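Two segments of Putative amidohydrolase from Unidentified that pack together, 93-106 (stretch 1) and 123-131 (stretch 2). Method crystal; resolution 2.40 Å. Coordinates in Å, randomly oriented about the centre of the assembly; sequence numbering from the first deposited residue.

Stretch 1 93-106: IMRAMLRRGFTTVR
Stretch 2 123-131: LVEGPRLFV

Stretch 1 is a helix, a tight turn and a strand; stretch 2 is an extended loop that becomes a strand beside it. The helix runs through Arg99, Arg100 leaves helical angles (phi/psi -79/6), and Gly101 takes 96/-3, a left-side conformation in which a CB would jam against the preceding carbonyl. Strand 102-106 then runs parallel to strand 128-131, their directions 11° apart and their axes approaching to 4.9 Å. Thr104 pairs with Arg128, Val105 with Leu129 and Arg106 with Phe130, at CA-CA distances of 4.5, 5.4 and 4.5 Å. The ladder is regular: Arg128 N donates to Thr103 O, Val105 N to Arg128 O, and Phe130 N to Val105 O, each at 2.9 Å. Val105 thus uses both its N and its O to bond the residues flanking Leu129.

Pro127, which covers the most surface, sits just before this ladder at phi/psi -67/152, with a C-gamma exo ring. Its ring fills the space between helix and strand: CG lies 3.6 Å from Met97 CB, CB lies 3.7 Å from Val105 CG2, and CD lies 3.2 Å from Met94 O. Having no amide hydrogen, the proline cannot donate to that carbonyl, so the approach is packing. On the same face of the sheet Val105 (m) brings CG2 to 3.3 Å from CD2 of Leu129 (m, t), a close apolar contact.

Met94 (m, t, m) is the helix's main contribution. Its CE reaches Val124 CG2 at 3.9 Å and its SD lies 4.2 Å from Leu129 CD1, so one flexible apolar chain spans loop and strand. The backbone comes close beside it, with Met94 CA 4.8 Å from Gly126 CA. Gly126 is almost fully extended (178/-174); a CB there would be 3.1 Å from Met94 CB and would clash with Pro127 CD at 2.8 Å. Leu98 (t, p) places CD2 3.6 Å from Gly126 O.

Polar pairing lies toward both ends of the contact. Glu125 (m, t, chi3 -10°) points toward the helix, and its OE1 forms a salt bridge with Arg95 NH2 at 2.8 Å, lying over one face of the guanidinium; Arg95 chi1 is off-well at -140°. Across the sheet from Val105 and Leu129, Arg128 (t, t, m, chi4 91°) donates from NH1 to Thr104 OG1 at 2.8 Å, meeting the hydroxyl at the guanidinium edge. Thr104 (m) also sets CG2 3.7 Å from Phe130 CD1, the phenylalanine being m with chi2 77°.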

# COMPACT_ATOMS: atom_id res chain seq x y z
N ILE A 93 29.87 27.28 -3.11
CA ILE A 93 29.25 28.01 -2.00
C ILE A 93 29.99 27.82 -0.68
O ILE A 93 30.28 28.79 0.02
CB ILE A 93 27.76 27.63 -1.83
CG1 ILE A 93 26.96 28.09 -3.06
CG2 ILE A 93 27.20 28.26 -0.56
CD1 ILE A 93 25.48 27.81 -2.98
N MET A 94 30.31 26.58 -0.34
CA MET A 94 31.04 26.31 0.89
C MET A 94 32.44 26.92 0.87
O MET A 94 32.95 27.39 1.90
CB MET A 94 31.12 24.80 1.14
CG MET A 94 29.88 24.19 1.79
SD MET A 94 30.10 22.43 2.14
CE MET A 94 30.32 21.78 0.48
N ARG A 95 33.06 26.91 -0.30
CA ARG A 95 34.42 27.39 -0.48
C ARG A 95 34.50 28.91 -0.24
O ARG A 95 35.46 29.42 0.34
CB ARG A 95 34.88 27.08 -1.90
CG ARG A 95 36.31 26.62 -2.00
CD ARG A 95 36.50 25.67 -3.18
NE ARG A 95 37.83 25.08 -3.18
CZ ARG A 95 38.94 25.75 -3.47
NH1 ARG A 95 38.86 27.04 -3.79
NH2 ARG A 95 40.11 25.15 -3.45
N ALA A 96 33.47 29.62 -0.68
CA ALA A 96 33.46 31.06 -0.56
C ALA A 96 33.24 31.51 0.88
O ALA A 96 33.68 32.60 1.27
CB ALA A 96 32.42 31.66 -1.48
N MET A 97 32.56 30.68 1.68
CA MET A 97 32.28 31.01 3.09
C MET A 97 33.60 31.04 3.82
O MET A 97 33.89 31.97 4.57
CB MET A 97 31.34 30.00 3.76
CG MET A 97 29.90 29.97 3.21
SD MET A 97 28.84 28.76 4.05
CE MET A 97 27.24 29.24 3.48
N LEU A 98 34.40 30.00 3.58
CA LEU A 98 35.71 29.86 4.19
C LEU A 98 36.63 31.02 3.80
O LEU A 98 37.36 31.54 4.65
CB LEU A 98 36.33 28.52 3.77
CG LEU A 98 37.57 28.08 4.54
CD1 LEU A 98 37.37 28.15 6.06
CD2 LEU A 98 37.96 26.65 4.10
N ARG A 99 36.58 31.42 2.54
CA ARG A 99 37.38 32.54 2.03
C ARG A 99 37.04 33.85 2.73
O ARG A 99 37.90 34.70 2.90
CB ARG A 99 37.20 32.70 0.52
CG ARG A 99 38.19 33.69 -0.12
CD ARG A 99 39.63 33.30 0.22
NE ARG A 99 40.59 34.38 -0.02
CZ ARG A 99 41.02 35.23 0.92
NH1 ARG A 99 40.57 35.12 2.16
NH2 ARG A 99 41.90 36.17 0.61
N ARG A 100 35.77 34.01 3.12
CA ARG A 100 35.31 35.18 3.88
C ARG A 100 35.67 35.07 5.37
O ARG A 100 35.26 35.91 6.19
CB ARG A 100 33.80 35.36 3.73
CG ARG A 100 33.34 35.63 2.30
CD ARG A 100 31.87 36.09 2.22
NE ARG A 100 30.91 34.98 2.24
CZ ARG A 100 30.50 34.33 1.16
NH1 ARG A 100 30.95 34.66 -0.04
NH2 ARG A 100 29.62 33.33 1.27
N GLY A 101 36.42 34.04 5.74
CA GLY A 101 36.87 33.90 7.13
C GLY A 101 36.03 33.00 8.01
O GLY A 101 36.35 32.78 9.17
N PHE A 102 34.93 32.47 7.48
CA PHE A 102 34.06 31.65 8.28
C PHE A 102 34.58 30.22 8.39
O PHE A 102 34.49 29.43 7.45
CB PHE A 102 32.62 31.70 7.76
CG PHE A 102 32.00 33.06 7.88
CD1 PHE A 102 31.37 33.44 9.06
CD2 PHE A 102 32.08 33.98 6.84
CE1 PHE A 102 30.80 34.71 9.18
CE2 PHE A 102 31.52 35.25 6.96
CZ PHE A 102 30.88 35.61 8.14
N THR A 103 35.14 29.90 9.56
CA THR A 103 35.80 28.62 9.76
C THR A 103 34.84 27.60 10.32
O THR A 103 35.10 26.39 10.27
CB THR A 103 37.09 28.75 10.62
OG1 THR A 103 36.82 29.54 11.79
CG2 THR A 103 38.19 29.43 9.84
N THR A 104 33.73 28.08 10.87
CA THR A 104 32.66 27.19 11.30
C THR A 104 31.32 27.80 10.89
O THR A 104 31.15 29.02 10.93
CB THR A 104 32.65 26.95 12.82
OG1 THR A 104 33.86 26.29 13.22
CG2 THR A 104 31.47 26.06 13.22
N VAL A 105 30.38 26.94 10.49
CA VAL A 105 29.01 27.38 10.29
C VAL A 105 27.99 26.40 10.87
O VAL A 105 28.24 25.19 10.94
CB VAL A 105 28.69 27.64 8.82
CG1 VAL A 105 29.48 28.85 8.30
CG2 VAL A 105 28.97 26.37 7.98
N ARG A 106 26.85 26.93 11.29
CA ARG A 106 25.73 26.09 11.67
C ARG A 106 24.73 26.14 10.54
O ARG A 106 24.20 27.21 10.21
CB ARG A 106 25.08 26.55 12.98
CG ARG A 106 24.10 25.55 13.56
CD ARG A 106 23.49 26.08 14.84
NE ARG A 106 22.70 27.29 14.60
CZ ARG A 106 21.85 27.80 15.47
NH1 ARG A 106 21.67 27.19 16.63
NH2 ARG A 106 21.18 28.91 15.18
N LEU A 123 37.60 15.88 1.43
CA LEU A 123 37.10 15.66 0.08
C LEU A 123 36.70 16.98 -0.58
O LEU A 123 36.81 17.14 -1.80
CB LEU A 123 35.95 14.65 0.10
CG LEU A 123 35.28 14.26 -1.23
CD1 LEU A 123 36.27 13.62 -2.22
CD2 LEU A 123 34.08 13.34 -0.99
N VAL A 124 36.20 17.92 0.22
CA VAL A 124 35.97 19.28 -0.25
C VAL A 124 36.53 20.25 0.78
O VAL A 124 36.87 19.84 1.89
CB VAL A 124 34.47 19.61 -0.46
CG1 VAL A 124 33.74 18.45 -1.10
CG2 VAL A 124 33.81 20.01 0.86
N GLU A 125 36.64 21.52 0.42
CA GLU A 125 37.07 22.54 1.37
C GLU A 125 35.90 23.42 1.76
O GLU A 125 35.10 23.83 0.91
CB GLU A 125 38.17 23.42 0.77
CG GLU A 125 39.52 22.75 0.64
CD GLU A 125 40.49 23.61 -0.15
OE1 GLU A 125 40.04 24.62 -0.73
OE2 GLU A 125 41.70 23.28 -0.19
N GLY A 126 35.79 23.72 3.04
CA GLY A 126 34.75 24.61 3.51
C GLY A 126 34.79 24.77 5.01
O GLY A 126 35.69 24.27 5.68
N PRO A 127 33.80 25.48 5.55
CA PRO A 127 33.74 25.66 6.98
C PRO A 127 33.46 24.32 7.66
O PRO A 127 32.85 23.44 7.07
CB PRO A 127 32.53 26.59 7.17
CG PRO A 127 32.20 27.12 5.81
CD PRO A 127 32.67 26.10 4.84
N ARG A 128 33.92 24.16 8.89
CA ARG A 128 33.49 23.07 9.72
C ARG A 128 31.98 23.19 9.82
O ARG A 128 31.45 24.29 9.98
CB ARG A 128 34.13 23.17 11.10
CG ARG A 128 33.54 22.24 12.13
CD ARG A 128 34.19 22.45 13.47
NE ARG A 128 35.65 22.32 13.42
CZ ARG A 128 36.48 23.34 13.21
NH1 ARG A 128 35.99 24.56 13.03
NH2 ARG A 128 37.79 23.14 13.19
N LEU A 129 31.28 22.06 9.71
CA LEU A 129 29.81 22.09 9.57
C LEU A 129 29.09 21.54 10.78
O LEU A 129 29.32 20.41 11.20
CB LEU A 129 29.37 21.31 8.33
CG LEU A 129 29.66 21.86 6.93
CD1 LEU A 129 28.94 21.00 5.90
CD2 LEU A 129 29.22 23.30 6.79
N PHE A 130 28.21 22.35 11.35
CA PHE A 130 27.27 21.86 12.35
C PHE A 130 25.89 21.84 11.71
O PHE A 130 25.24 22.88 11.55
CB PHE A 130 27.26 22.76 13.59
CG PHE A 130 28.40 22.51 14.52
CD1 PHE A 130 29.67 22.99 14.23
CD2 PHE A 130 28.21 21.81 15.70
CE1 PHE A 130 30.72 22.77 15.09
CE2 PHE A 130 29.26 21.58 16.57
CZ PHE A 130 30.52 22.06 16.27
N VAL A 131 25.44 20.64 11.34
CA VAL A 131 24.26 20.48 10.49
C VAL A 131 22.98 20.11 11.24
O VAL A 131 23.00 19.43 12.27
CB VAL A 131 24.54 19.44 9.38
CG1 VAL A 131 25.82 19.82 8.61
CG2 VAL A 131 24.67 18.06 9.99